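Beta-agarase (Persicobacter, PDB 6AII) probably cleaves agarose as a GH16-family beta-agarase that produces neoagarobiose. Local coordinates at residues A37-T42 with R65-S70; S81-T86 with A102-C107; Y205-T210 with D250-L255; E197-T202 with K244-L249; G18-L23 with T322-T327. All coordinates share one frame; numbering follows the deposited sequence.

Interaction 1 (A37-T42 with R65-S70); sequences ANKEET and RHENVS
The methyl group of Ala37 rests on the backbone of 65-70, its CB 3.3 Å from Glu67 O, and beside it Ala37 N meets Ser70 CB. At Asn38 the backbone works through a water molecule, which accepts from Asn38 N at 2.9 Å and lies within donating distance of His66 O and Val69 O. The Asn38 side chain serves its own segment, closing an Asx turn: Glu40 N meets a lone pair of Asn38 OD1 in the carbonyl plane, at 2.9 Å. Lys39 lays its CG against the carboxylate carbon CD of Glu67 (3.9 Å), its O lies 3.3 Å from His66 CB, and a second water donates to both Lys39 O and Glu67 OE1. Glu41 then covers the imidazole of His66: its N stands 3.7 Å above the ring plane, displaced toward the rim. Glu41 has CG anti to the backbone N (chi1 169°) and an extended chain beyond it; its OE1 takes a bond from a third water, which lies in the ring plane of His66, 2.8 Å from NE2. An alanine in place of His66 would probably leave the Glu41 backbone over a gap and this water without its ring partner. No direct hydrogen bond links the two segments. Phe51 stacks on His66, Asn50 ND2 holds Glu40 O, and Val69 opens strand 69-72 while touching Val108 of strand 97-110.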
# COMPACT_ATOMS: atom_id res chain seq x y z
N ALA A 37 -10.30 17.79 8.79
CA ALA A 37 -9.62 16.94 9.81
C ALA A 37 -10.50 16.86 11.06
O ALA A 37 -10.99 17.89 11.55
CB ALA A 37 -8.28 17.50 10.13
N ASN A 38 -10.67 15.67 11.61
CA ASN A 38 -11.60 15.43 12.68
C ASN A 38 -10.90 14.59 13.75
O ASN A 38 -10.35 13.54 13.44
CB ASN A 38 -12.84 14.71 12.18
CG ASN A 38 -14.05 14.87 13.09
OD1 ASN A 38 -14.03 14.51 14.27
ND2 ASN A 38 -15.15 15.31 12.52
N LYS A 39 -10.98 15.02 15.01
CA LYS A 39 -10.36 14.24 16.08
C LYS A 39 -11.12 12.98 16.47
O LYS A 39 -10.53 12.09 17.19
CB LYS A 39 -10.19 15.10 17.34
CG LYS A 39 -9.26 16.26 17.19
CD LYS A 39 -9.10 17.09 18.46
CE LYS A 39 -8.22 18.29 18.18
NZ LYS A 39 -7.98 19.08 19.41
N GLU A 40 -12.35 12.81 15.98
CA GLU A 40 -13.14 11.70 16.36
C GLU A 40 -13.20 10.66 15.24
O GLU A 40 -13.15 11.02 14.05
CB GLU A 40 -14.58 12.13 16.65
CG GLU A 40 -14.73 13.17 17.76
CD GLU A 40 -14.34 12.73 19.16
OE1 GLU A 40 -14.44 11.52 19.44
OE2 GLU A 40 -13.92 13.59 19.97
N GLU A 41 -13.35 9.41 15.65
CA GLU A 41 -13.47 8.31 14.75
C GLU A 41 -14.68 8.55 13.82
O GLU A 41 -15.78 8.80 14.28
CB GLU A 41 -13.65 6.99 15.47
CG GLU A 41 -14.05 5.87 14.50
CD GLU A 41 -14.26 4.52 15.17
OE1 GLU A 41 -13.30 4.05 15.80
OE2 GLU A 41 -15.38 3.93 15.03
N THR A 42 -14.47 8.41 12.52
CA THR A 42 -15.51 8.74 11.56
C THR A 42 -15.29 7.84 10.35
O THR A 42 -14.14 7.68 9.96
CB THR A 42 -15.37 10.20 11.08
OG1 THR A 42 -15.30 11.13 12.18
CG2 THR A 42 -16.49 10.60 10.16
N ARG A 65 -3.23 9.48 14.27
CA ARG A 65 -4.19 10.34 14.93
C ARG A 65 -5.34 10.51 13.96
O ARG A 65 -5.11 10.74 12.79
CB ARG A 65 -3.57 11.69 15.26
CG ARG A 65 -2.52 11.66 16.38
CD ARG A 65 -3.14 11.24 17.69
NE ARG A 65 -2.15 11.21 18.79
CZ ARG A 65 -1.54 10.12 19.25
NH1 ARG A 65 -1.68 8.93 18.66
NH2 ARG A 65 -0.78 10.25 20.36
N HIS A 66 -6.55 10.51 14.49
CA HIS A 66 -7.72 10.71 13.65
C HIS A 66 -7.60 12.03 12.86
O HIS A 66 -7.98 12.09 11.65
CB HIS A 66 -8.99 10.80 14.52
CG HIS A 66 -9.32 9.50 15.15
ND1 HIS A 66 -8.98 9.21 16.48
CD2 HIS A 66 -9.86 8.37 14.67
CE1 HIS A 66 -9.31 7.97 16.75
NE2 HIS A 66 -9.93 7.46 15.70
N GLU A 67 -7.08 13.09 13.48
CA GLU A 67 -7.06 14.41 12.88
C GLU A 67 -5.95 14.58 11.83
O GLU A 67 -5.75 15.67 11.32
CB GLU A 67 -6.91 15.50 13.94
CG GLU A 67 -5.69 15.34 14.83
CD GLU A 67 -5.93 14.59 16.14
OE1 GLU A 67 -6.67 13.57 16.15
OE2 GLU A 67 -5.26 14.98 17.14
N ASN A 68 -5.23 13.50 11.51
CA ASN A 68 -4.18 13.53 10.48
C ASN A 68 -4.71 12.91 9.17
O ASN A 68 -3.92 12.64 8.27
CB ASN A 68 -2.91 12.83 10.95
CG ASN A 68 -2.06 13.77 11.81
OD1 ASN A 68 -2.54 14.23 12.87
ND2 ASN A 68 -0.84 14.11 11.39
N VAL A 69 -6.04 12.79 9.06
CA VAL A 69 -6.68 12.41 7.79
C VAL A 69 -7.71 13.49 7.45
O VAL A 69 -8.56 13.83 8.26
CB VAL A 69 -7.36 11.03 7.87
CG1 VAL A 69 -8.14 10.69 6.59
CG2 VAL A 69 -6.40 9.89 8.18
N SER A 70 -7.72 13.94 6.20
CA SER A 70 -8.77 14.90 5.76
C SER A 70 -9.01 14.64 4.27
O SER A 70 -8.35 13.82 3.65
CB SER A 70 -8.34 16.32 6.01
OG SER A 70 -7.22 16.65 5.20
O HOH W 1 -10.11 13.08 10.34
O HOH W 2 -7.73 12.60 18.26
O HOH W 3 -10.94 4.89 15.78

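Interaction 2 (S81-T86 with A102-C107); sequences SRNGNT and ATQMGC
Ser81 and Gln104 form a single antiparallel bridge, a hydrogen-bonded pair in which Ser81 N gives to Gln104 O at 2.8 Å and Gln104 N returns a bond to Ser81 O. Farther along, Ala102 N donates to Asn85 O at 2.8 Å, so backbone bonds hold both ends of the loop.

Side-chain bonds fill the middle. The chain of Arg82 bends at chi3 (-67°), which turns NE toward Ala102 O, 3.2 Å away. Its NH2 reaches Thr103 OG1 at 2.9 Å, almost straight at 172° and in the guanidinium plane. Arg82 NH1 also makes a salt bridge with Asp301, while Thr103 OG1 is bonded to Tyr298 as well. An alanine at Arg82 would probably leave Asp301 without its countercharge and Ala102 O short of a donor. Gln104 OE1 accepts from Asn83 N at 2.8 Å.

Flat groups meet too: the amides of Asn83 and Gln104 stack, their planes 23° apart, with Asn83 CG 3.5 Å from Gln104 CD.

Water supplies the remaining links. One molecule joins Ser81 OG, itself bonded to Asn68, to Gln104 OE1; another accepts from Gln104 NE2 beside Asn85 O and Ala102 O.

Asn83 OD1 accepts from Asn85 N, an Asx turn that curls the chain as it passes from strand 75-79 of one sheet to strand 86-90 of the other, a connection between the layers of the GH16 beta-jelly-roll.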
# COMPACT_ATOMS: atom_id res chain seq x y z
N SER A 81 2.86 15.10 10.71
CA SER A 81 3.11 16.35 11.42
C SER A 81 3.85 16.04 12.72
O SER A 81 4.06 14.86 13.03
CB SER A 81 1.81 17.06 11.67
OG SER A 81 0.92 16.28 12.45
N ARG A 82 4.29 17.07 13.39
CA ARG A 82 5.15 16.83 14.59
C ARG A 82 4.84 17.87 15.65
O ARG A 82 5.20 19.05 15.49
CB ARG A 82 6.63 16.80 14.18
CG ARG A 82 7.56 16.53 15.37
CD ARG A 82 8.94 16.20 14.94
NE ARG A 82 9.05 14.94 14.24
CZ ARG A 82 9.96 14.65 13.34
NH1 ARG A 82 10.94 15.52 13.10
NH2 ARG A 82 9.85 13.52 12.64
N ASN A 83 4.32 17.39 16.75
CA ASN A 83 3.98 18.31 17.90
C ASN A 83 5.14 18.36 18.91
O ASN A 83 5.04 19.13 19.85
CB ASN A 83 2.68 17.94 18.57
CG ASN A 83 2.62 16.55 19.13
OD1 ASN A 83 3.67 15.99 19.45
ND2 ASN A 83 1.43 16.00 19.19
N GLY A 84 6.21 17.58 18.76
CA GLY A 84 7.29 17.59 19.70
C GLY A 84 7.22 16.50 20.77
O GLY A 84 8.28 16.27 21.43
N ASN A 85 6.12 15.82 20.92
CA ASN A 85 6.00 14.73 21.87
C ASN A 85 6.89 13.57 21.45
O ASN A 85 7.14 13.38 20.23
CB ASN A 85 4.58 14.23 22.02
CG ASN A 85 3.66 15.24 22.67
OD1 ASN A 85 4.15 16.20 23.22
ND2 ASN A 85 2.38 15.04 22.47
N THR A 86 7.46 12.83 22.42
CA THR A 86 8.27 11.65 22.13
C THR A 86 7.38 10.43 22.16
O THR A 86 6.29 10.35 22.81
CB THR A 86 9.42 11.49 23.17
OG1 THR A 86 8.75 11.22 24.40
CG2 THR A 86 10.36 12.66 23.13
N ALA A 102 8.21 11.78 18.14
CA ALA A 102 7.19 11.09 17.37
C ALA A 102 6.84 11.88 16.09
O ALA A 102 7.16 13.07 15.93
CB ALA A 102 5.96 10.91 18.20
N THR A 103 6.19 11.16 15.20
CA THR A 103 5.54 11.84 14.06
C THR A 103 4.07 11.45 14.08
O THR A 103 3.74 10.23 13.99
CB THR A 103 6.25 11.49 12.74
OG1 THR A 103 7.65 11.68 12.85
CG2 THR A 103 5.67 12.27 11.56
N GLN A 104 3.15 12.41 14.17
CA GLN A 104 1.76 12.15 14.10
C GLN A 104 1.39 11.91 12.64
O GLN A 104 1.93 12.64 11.79
CB GLN A 104 0.94 13.28 14.70
CG GLN A 104 1.14 13.42 16.24
CD GLN A 104 2.43 14.10 16.59
OE1 GLN A 104 2.78 15.20 16.09
NE2 GLN A 104 3.23 13.44 17.48
N MET A 105 0.61 10.87 12.43
CA MET A 105 0.44 10.38 11.05
C MET A 105 -0.97 9.89 10.87
O MET A 105 -1.73 9.81 11.80
CB MET A 105 1.45 9.26 10.78
CG MET A 105 2.85 9.78 10.60
SD MET A 105 4.05 8.44 10.33
CE MET A 105 5.12 9.10 9.09
N GLY A 106 -1.36 9.55 9.64
CA GLY A 106 -2.70 9.08 9.41
C GLY A 106 -2.75 7.66 8.88
O GLY A 106 -1.78 7.12 8.28
N CYS A 107 -3.91 7.04 9.08
CA CYS A 107 -4.17 5.69 8.68
C CYS A 107 -5.66 5.59 8.33
O CYS A 107 -6.48 6.12 9.09
CB CYS A 107 -3.77 4.73 9.79
SG CYS A 107 -4.03 3.01 9.38
O HOH W 4 0.96 16.84 15.09
O HOH W 5 6.06 14.61 18.01

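Interaction 3 (Y205-T210 with D250-L255); sequences YENGRT and DPDGKL
Tyr205 carries CG between its backbone N and carbonyl carbon (chi1 74°), and its ring presents a face to Pro251; Asn207, with CG anti to the backbone N (chi1 178°), crosses Asp252 at a slant, its CB nearest Asp252 OD1. Pro251 CG stands 3.3 Å above the Tyr205 ring plane, displaced toward the rim, and 3.6 Å from the ring centroid, a CH-pi contact. The same proline presents its CA to Tyr205 O at 3.3 Å, so ring and carbonyl of one tyrosine both receive it. Two beta turns meet here: a type II turn from Glu206 to Arg209, and a type I turn from Asp250 to Gly253 at the tip of the hairpin between strands 245-249 and 255-259. A nearly straight bond (173°) joins them, Asn207 N to Pro251 O at 2.9 Å. Asp250 OD1 braces the hairpin turn from within, accepting from Asp252 N at 2.8 Å, an Asx turn, and from Lys254 N at 3.0 Å; the two donors come from opposite faces of the carboxylate plane. Elsewhere Tyr205 makes a cation-pi contact with Lys171 and meets the ring of His172. A water accepts from Asn207 ND2 and donates to Asp252 OD1 at 2.7 Å.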
# COMPACT_ATOMS: atom_id res chain seq x y z
N TYR A 205 11.63 -1.45 -9.42
CA TYR A 205 12.18 -0.10 -9.69
C TYR A 205 12.52 -0.03 -11.19
O TYR A 205 12.42 -1.02 -11.87
CB TYR A 205 13.37 0.31 -8.80
CG TYR A 205 14.68 -0.38 -9.12
CD1 TYR A 205 14.92 -1.68 -8.71
CD2 TYR A 205 15.66 0.32 -9.81
CE1 TYR A 205 16.12 -2.32 -9.02
CE2 TYR A 205 16.88 -0.29 -10.07
CZ TYR A 205 17.11 -1.57 -9.63
OH TYR A 205 18.29 -2.26 -9.90
N GLU A 206 12.77 1.17 -11.65
CA GLU A 206 13.11 1.46 -13.06
C GLU A 206 14.41 2.23 -13.09
O GLU A 206 14.58 3.24 -12.37
CB GLU A 206 12.00 2.29 -13.68
CG GLU A 206 10.72 1.53 -13.80
CD GLU A 206 9.58 2.40 -14.31
OE1 GLU A 206 9.85 3.54 -14.69
OE2 GLU A 206 8.44 1.93 -14.29
N ASN A 207 15.36 1.73 -13.91
CA ASN A 207 16.59 2.45 -14.12
C ASN A 207 16.31 3.90 -14.50
O ASN A 207 15.49 4.14 -15.43
CB ASN A 207 17.40 1.79 -15.25
CG ASN A 207 18.70 2.50 -15.60
OD1 ASN A 207 18.77 3.61 -16.20
ND2 ASN A 207 19.77 1.89 -15.14
N GLY A 208 16.92 4.85 -13.77
CA GLY A 208 16.79 6.26 -14.01
C GLY A 208 15.82 6.97 -13.10
O GLY A 208 15.89 8.20 -12.97
N ARG A 209 14.82 6.23 -12.57
CA ARG A 209 13.79 6.90 -11.75
C ARG A 209 14.21 6.85 -10.28
O ARG A 209 14.35 5.78 -9.70
CB ARG A 209 12.43 6.24 -11.96
CG ARG A 209 11.34 6.91 -11.12
CD ARG A 209 9.90 6.68 -11.62
NE ARG A 209 8.96 7.57 -10.93
CZ ARG A 209 7.73 7.79 -11.37
NH1 ARG A 209 7.33 7.21 -12.50
NH2 ARG A 209 6.95 8.67 -10.73
N THR A 210 14.43 8.03 -9.72
CA THR A 210 14.96 8.09 -8.36
C THR A 210 13.87 7.94 -7.27
O THR A 210 14.19 7.55 -6.13
CB THR A 210 15.71 9.40 -8.12
OG1 THR A 210 14.82 10.48 -8.33
CG2 THR A 210 16.91 9.55 -9.02
N ASP A 250 11.84 -6.22 -15.36
CA ASP A 250 12.96 -5.85 -14.53
C ASP A 250 13.27 -4.36 -14.71
O ASP A 250 12.57 -3.66 -15.40
CB ASP A 250 14.09 -6.85 -14.77
CG ASP A 250 15.03 -6.53 -15.91
OD1 ASP A 250 14.82 -5.51 -16.59
OD2 ASP A 250 16.03 -7.31 -16.04
N PRO A 251 14.25 -3.89 -14.01
CA PRO A 251 14.52 -2.45 -13.96
C PRO A 251 15.04 -1.89 -15.27
O PRO A 251 14.98 -0.69 -15.46
CB PRO A 251 15.59 -2.24 -12.91
CG PRO A 251 15.47 -3.44 -12.04
CD PRO A 251 14.98 -4.56 -12.92
N ASP A 252 15.49 -2.79 -16.15
CA ASP A 252 15.92 -2.40 -17.47
C ASP A 252 14.83 -2.64 -18.51
O ASP A 252 15.03 -2.51 -19.74
CB ASP A 252 17.16 -3.20 -17.83
CG ASP A 252 18.33 -2.95 -16.91
OD1 ASP A 252 18.56 -1.79 -16.49
OD2 ASP A 252 18.94 -3.98 -16.49
N GLY A 253 13.60 -2.97 -18.05
CA GLY A 253 12.49 -3.19 -18.95
C GLY A 253 12.39 -4.58 -19.55
O GLY A 253 11.55 -4.86 -20.40
N LYS A 254 13.23 -5.50 -19.10
CA LYS A 254 13.26 -6.83 -19.69
C LYS A 254 12.20 -7.69 -19.03
O LYS A 254 12.05 -7.65 -17.81
CB LYS A 254 14.60 -7.50 -19.45
CG LYS A 254 15.79 -6.77 -20.08
CD LYS A 254 15.88 -6.99 -21.60
CE LYS A 254 16.24 -5.76 -22.42
NZ LYS A 254 17.66 -5.73 -22.87
N LEU A 255 11.54 -8.49 -19.85
CA LEU A 255 10.58 -9.45 -19.33
C LEU A 255 11.30 -10.67 -18.77
O LEU A 255 12.06 -11.32 -19.51
CB LEU A 255 9.60 -9.84 -20.44
CG LEU A 255 8.68 -11.01 -20.09
CD1 LEU A 255 7.72 -10.61 -18.97
CD2 LEU A 255 7.87 -11.45 -21.32
O HOH W 6 19.24 -0.83 -14.09

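Interaction 4 (E197-T202 with K244-L249); sequences EGVYGT and KNYSYL
Tyr246 and Tyr248, two residues apart on strand 245-249, send their rings from the same face of an antiparallel sheet to meet the loop 197-202. This is side-chain packing of a loop on one layer of the GH16 beta-jelly-roll, without strand pairing: Val199 CA and Tyr246 CA stay 8.2 Å apart, a distance the tyrosine ring spans. The tight part lies over the ring faces. Val199 CG1, anti to its backbone N (chi1 -176°), sits above the centre of the Tyr246 ring, 3.9 Å from the centroid and 5° off the normal, a CH-pi contact. Gly201 offers only backbone, its CA 3.6 Å above the plane of Tyr248 but displaced toward the rim, a second CH-pi contact. Gly201 has no beta carbon to come between CA and the ring; one would clash with Tyr248 CE2 and, at these backbone angles, with the carbonyl before it. Val199 also touches Pro193, Phe262 and Val264. The looser side belongs to Tyr200, an exposed residue whose ring leads away from the strand and touches it mainly near its base: CB lies 3.7 Å from Tyr248 OH and CD2 lies 3.2 Å from Tyr246 OH. Water enters here, donating to Gly198 O and lying 2.7 Å from Tyr246 OH. The same hydroxyl oxygen accepts from Tyr200 N at 3.1 Å, along an almost straight N-H (172°).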
# COMPACT_ATOMS: atom_id res chain seq x y z
N GLU A 197 13.25 -16.49 -0.48
CA GLU A 197 12.33 -17.60 -0.71
C GLU A 197 12.38 -18.08 -2.17
O GLU A 197 11.65 -19.01 -2.54
CB GLU A 197 10.91 -17.18 -0.34
CG GLU A 197 10.69 -16.87 1.11
CD GLU A 197 10.48 -18.08 2.03
OE1 GLU A 197 10.76 -19.23 1.56
OE2 GLU A 197 9.99 -17.87 3.15
N GLY A 198 13.21 -17.49 -3.00
CA GLY A 198 13.34 -17.87 -4.37
C GLY A 198 12.28 -17.31 -5.30
O GLY A 198 12.03 -17.86 -6.36
N VAL A 199 11.72 -16.14 -4.93
CA VAL A 199 10.78 -15.47 -5.79
C VAL A 199 11.27 -14.01 -5.98
O VAL A 199 11.18 -13.23 -5.02
CB VAL A 199 9.34 -15.53 -5.24
CG1 VAL A 199 8.36 -14.90 -6.22
CG2 VAL A 199 8.89 -16.94 -4.90
N TYR A 200 11.78 -13.70 -7.16
CA TYR A 200 12.54 -12.52 -7.49
C TYR A 200 11.65 -11.36 -8.00
O TYR A 200 10.52 -11.58 -8.46
CB TYR A 200 13.64 -12.89 -8.48
CG TYR A 200 14.52 -13.97 -7.90
CD1 TYR A 200 15.32 -13.70 -6.80
CD2 TYR A 200 14.48 -15.26 -8.41
CE1 TYR A 200 16.09 -14.70 -6.22
CE2 TYR A 200 15.25 -16.26 -7.84
CZ TYR A 200 16.01 -15.98 -6.72
OH TYR A 200 16.76 -16.99 -6.19
N GLY A 201 12.20 -10.16 -7.92
CA GLY A 201 11.59 -9.01 -8.56
C GLY A 201 10.58 -8.29 -7.67
O GLY A 201 10.00 -7.29 -8.12
N THR A 202 10.40 -8.68 -6.41
CA THR A 202 9.34 -8.11 -5.57
C THR A 202 9.62 -6.62 -5.27
O THR A 202 8.68 -5.89 -4.89
CB THR A 202 9.14 -8.86 -4.25
OG1 THR A 202 10.38 -8.80 -3.52
CG2 THR A 202 8.67 -10.29 -4.47
N LYS A 244 2.74 -21.83 -9.79
CA LYS A 244 4.14 -22.03 -9.54
C LYS A 244 4.97 -21.11 -10.43
O LYS A 244 6.21 -21.15 -10.35
CB LYS A 244 4.55 -23.48 -9.82
CG LYS A 244 3.81 -24.49 -8.96
CD LYS A 244 4.39 -25.89 -9.17
CE LYS A 244 3.72 -26.85 -8.23
NZ LYS A 244 4.39 -28.18 -8.31
N ASN A 245 4.32 -20.30 -11.27
CA ASN A 245 4.98 -19.48 -12.28
C ASN A 245 4.84 -18.00 -11.87
O ASN A 245 3.90 -17.66 -11.13
CB ASN A 245 4.30 -19.59 -13.64
CG ASN A 245 4.46 -20.99 -14.22
OD1 ASN A 245 5.44 -21.66 -13.97
ND2 ASN A 245 3.46 -21.45 -14.94
N TYR A 246 5.81 -17.21 -12.32
CA TYR A 246 5.64 -15.76 -12.13
C TYR A 246 6.47 -15.06 -13.18
O TYR A 246 7.42 -15.65 -13.74
CB TYR A 246 6.06 -15.32 -10.72
CG TYR A 246 7.51 -15.42 -10.33
CD1 TYR A 246 8.03 -16.65 -9.97
CD2 TYR A 246 8.38 -14.32 -10.31
CE1 TYR A 246 9.36 -16.80 -9.63
CE2 TYR A 246 9.73 -14.47 -10.04
CZ TYR A 246 10.19 -15.71 -9.64
OH TYR A 246 11.50 -15.89 -9.29
N SER A 247 6.12 -13.78 -13.47
CA SER A 247 6.84 -13.05 -14.48
C SER A 247 6.77 -11.57 -14.12
O SER A 247 5.89 -11.16 -13.37
CB SER A 247 6.26 -13.25 -15.85
OG SER A 247 4.86 -13.01 -15.85
N TYR A 248 7.71 -10.80 -14.66
CA TYR A 248 7.76 -9.38 -14.24
C TYR A 248 8.68 -8.62 -15.17
O TYR A 248 9.53 -9.21 -15.85
CB TYR A 248 8.26 -9.23 -12.80
CG TYR A 248 9.67 -9.67 -12.52
CD1 TYR A 248 9.93 -11.00 -12.28
CD2 TYR A 248 10.73 -8.76 -12.43
CE1 TYR A 248 11.21 -11.44 -11.95
CE2 TYR A 248 12.01 -9.20 -12.14
CZ TYR A 248 12.24 -10.55 -11.91
OH TYR A 248 13.53 -10.97 -11.60
N LEU A 249 8.51 -7.29 -15.21
CA LEU A 249 9.49 -6.40 -15.92
C LEU A 249 10.58 -5.94 -14.97
O LEU A 249 10.27 -5.43 -13.88
CB LEU A 249 8.74 -5.17 -16.46
CG LEU A 249 7.70 -5.48 -17.51
CD1 LEU A 249 7.10 -4.18 -18.07
CD2 LEU A 249 8.29 -6.32 -18.65
O HOH W 7 12.48 -18.44 -9.49

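Interaction 5 (G18-L23 with T322-T327); sequences GKQWKL and TPEVVT
Gln20 lies obliquely across Glu324, its CG in the crowded position between backbone N and carbonyl carbon (chi1 62°). Its CB lies 4.1 Å from Glu324 O, and CG closes on that same oxygen to 3.5 Å. CD lies 3.9 Å from Glu324 OE1, with Val326 CA close by. At the tip, the amide divides: OE1 touches Val326 CG1 at 3.8 Å and takes a bond from a water that accepts from Thr327 N, whereas NE2 donates to Glu324 OE1 at 3.0 Å and also gives to a second water near Thr327 OG1. Glu324 OE1 is met on its anti side, 34° out of the plane. The first strand of the chain, 19-23, pairs antiparallel with the last, 312-325, placing the two side by side in one sheet of the GH16 jelly-roll. Gln20 and Glu324 exchange backbone bonds as a hydrogen-bonded pair, and so do Lys22 and Thr322; Val326 N to Gly18 O continues the pairing past the strand end. On the other face Trp21 CZ3 packs against Pro323 CD at 3.9 Å, while Tyr222 meets the indole edge-to-face and Trp21 NE1 donates to Ala13 O. A water weakly bonded to Lys22 NZ donates to Glu324 OE2.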
# COMPACT_ATOMS: atom_id res chain seq x y z
N GLY A 18 -15.57 -12.17 -22.98
CA GLY A 18 -17.02 -11.86 -22.86
C GLY A 18 -17.45 -11.29 -21.52
O GLY A 18 -18.61 -11.38 -21.15
N LYS A 19 -16.48 -10.72 -20.79
CA LYS A 19 -16.71 -10.03 -19.53
C LYS A 19 -16.40 -8.54 -19.67
O LYS A 19 -15.72 -8.09 -20.61
CB LYS A 19 -15.82 -10.63 -18.44
CG LYS A 19 -16.00 -12.13 -18.21
CD LYS A 19 -17.00 -12.52 -17.24
CE LYS A 19 -17.00 -14.01 -16.96
NZ LYS A 19 -16.23 -14.34 -15.75
N GLN A 20 -16.96 -7.78 -18.73
CA GLN A 20 -16.73 -6.35 -18.63
C GLN A 20 -16.53 -6.01 -17.14
O GLN A 20 -16.92 -6.77 -16.25
CB GLN A 20 -17.92 -5.60 -19.23
CG GLN A 20 -19.21 -5.87 -18.50
CD GLN A 20 -20.39 -5.30 -19.23
OE1 GLN A 20 -20.30 -4.96 -20.41
NE2 GLN A 20 -21.50 -5.19 -18.53
N TRP A 21 -15.94 -4.86 -16.84
CA TRP A 21 -15.74 -4.50 -15.44
C TRP A 21 -16.93 -3.73 -14.90
O TRP A 21 -17.43 -2.83 -15.57
CB TRP A 21 -14.49 -3.62 -15.32
CG TRP A 21 -13.23 -4.33 -15.61
CD1 TRP A 21 -12.41 -4.17 -16.68
CD2 TRP A 21 -12.60 -5.30 -14.77
NE1 TRP A 21 -11.29 -4.94 -16.55
CE2 TRP A 21 -11.39 -5.67 -15.42
CE3 TRP A 21 -12.92 -5.91 -13.55
CZ2 TRP A 21 -10.52 -6.61 -14.88
CZ3 TRP A 21 -12.07 -6.85 -13.03
CH2 TRP A 21 -10.88 -7.18 -13.69
N LYS A 22 -17.33 -4.03 -13.68
CA LYS A 22 -18.37 -3.32 -13.00
C LYS A 22 -17.84 -2.66 -11.71
O LYS A 22 -17.21 -3.31 -10.89
CB LYS A 22 -19.52 -4.27 -12.62
CG LYS A 22 -20.62 -3.61 -11.80
CD LYS A 22 -21.65 -4.52 -11.25
CE LYS A 22 -22.67 -3.75 -10.46
NZ LYS A 22 -23.79 -4.62 -10.03
N LEU A 23 -18.06 -1.34 -11.62
CA LEU A 23 -17.55 -0.60 -10.44
C LEU A 23 -18.16 -1.13 -9.16
O LEU A 23 -19.40 -1.34 -9.07
CB LEU A 23 -17.82 0.90 -10.60
CG LEU A 23 -17.08 1.77 -9.58
CD1 LEU A 23 -15.61 1.99 -9.93
CD2 LEU A 23 -17.77 3.12 -9.47
N THR A 322 -15.25 -5.44 -10.36
CA THR A 322 -15.39 -6.86 -10.45
C THR A 322 -15.93 -7.21 -11.87
O THR A 322 -16.57 -6.41 -12.51
CB THR A 322 -16.31 -7.43 -9.34
OG1 THR A 322 -17.63 -6.95 -9.64
CG2 THR A 322 -15.78 -7.08 -7.97
N PRO A 323 -15.61 -8.40 -12.38
CA PRO A 323 -15.97 -8.84 -13.72
C PRO A 323 -17.44 -9.24 -13.77
O PRO A 323 -17.94 -9.88 -12.78
CB PRO A 323 -15.17 -10.11 -14.04
CG PRO A 323 -14.27 -10.31 -12.86
CD PRO A 323 -14.71 -9.39 -11.77
N GLU A 324 -18.09 -8.85 -14.88
CA GLU A 324 -19.47 -9.31 -15.12
C GLU A 324 -19.59 -9.70 -16.58
O GLU A 324 -18.89 -9.19 -17.41
CB GLU A 324 -20.39 -8.18 -14.67
CG GLU A 324 -21.35 -7.65 -15.64
CD GLU A 324 -22.09 -6.47 -15.05
OE1 GLU A 324 -21.87 -5.38 -15.60
OE2 GLU A 324 -22.91 -6.67 -14.11
N VAL A 325 -20.46 -10.67 -16.84
CA VAL A 325 -20.66 -11.04 -18.24
C VAL A 325 -21.30 -9.84 -18.95
O VAL A 325 -22.13 -9.11 -18.41
CB VAL A 325 -21.52 -12.33 -18.34
CG1 VAL A 325 -21.84 -12.65 -19.78
CG2 VAL A 325 -20.88 -13.49 -17.62
N VAL A 326 -20.93 -9.69 -20.21
CA VAL A 326 -21.55 -8.67 -21.03
C VAL A 326 -23.06 -8.88 -21.09
O VAL A 326 -23.57 -10.01 -21.01
CB VAL A 326 -20.95 -8.62 -22.46
CG1 VAL A 326 -19.49 -8.14 -22.36
CG2 VAL A 326 -21.00 -9.98 -23.17
N THR A 327 -23.74 -7.73 -21.20
CA THR A 327 -25.18 -7.70 -21.02
C THR A 327 -25.96 -7.49 -22.32
O THR A 327 -27.21 -7.52 -22.24
CB THR A 327 -25.56 -6.64 -19.97
OG1 THR A 327 -24.90 -5.42 -20.29
CG2 THR A 327 -25.14 -7.05 -18.57
O HOH W 8 -17.80 -12.78 -13.30
O HOH W 9 -22.38 -5.28 -22.24
O HOH W 10 -24.01 -3.79 -18.66
O HOH W 11 -18.54 -4.52 -8.66
O HOH W 12 -24.85 -4.95 -13.10

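Interactions 1 and 2 adjoin, their centres 13 Å apart: Arg65 N probably bonds to Met105 O, and Asn68 ND2 to Ser81 OG. Interactions 3 and 4 form a second cluster with centres 15 Å apart, where Leu255 packs on Tyr248 and Leu249, and their segments alternate along the chain. Interaction 1 lies on the opposite side of the chain's centre from both. Interaction 5 joins the chain's two ends and encloses all the others in sequence; its nearest atoms are about 17 Å from interaction 4. The calcium ion, bound by Asp5, Asp30, Asn32, Gly74 and Asp316, lies about 13 Å from the Ser70 side chain of interaction 1, and Asp316 sits on strand 312-325, which interaction 5 uses.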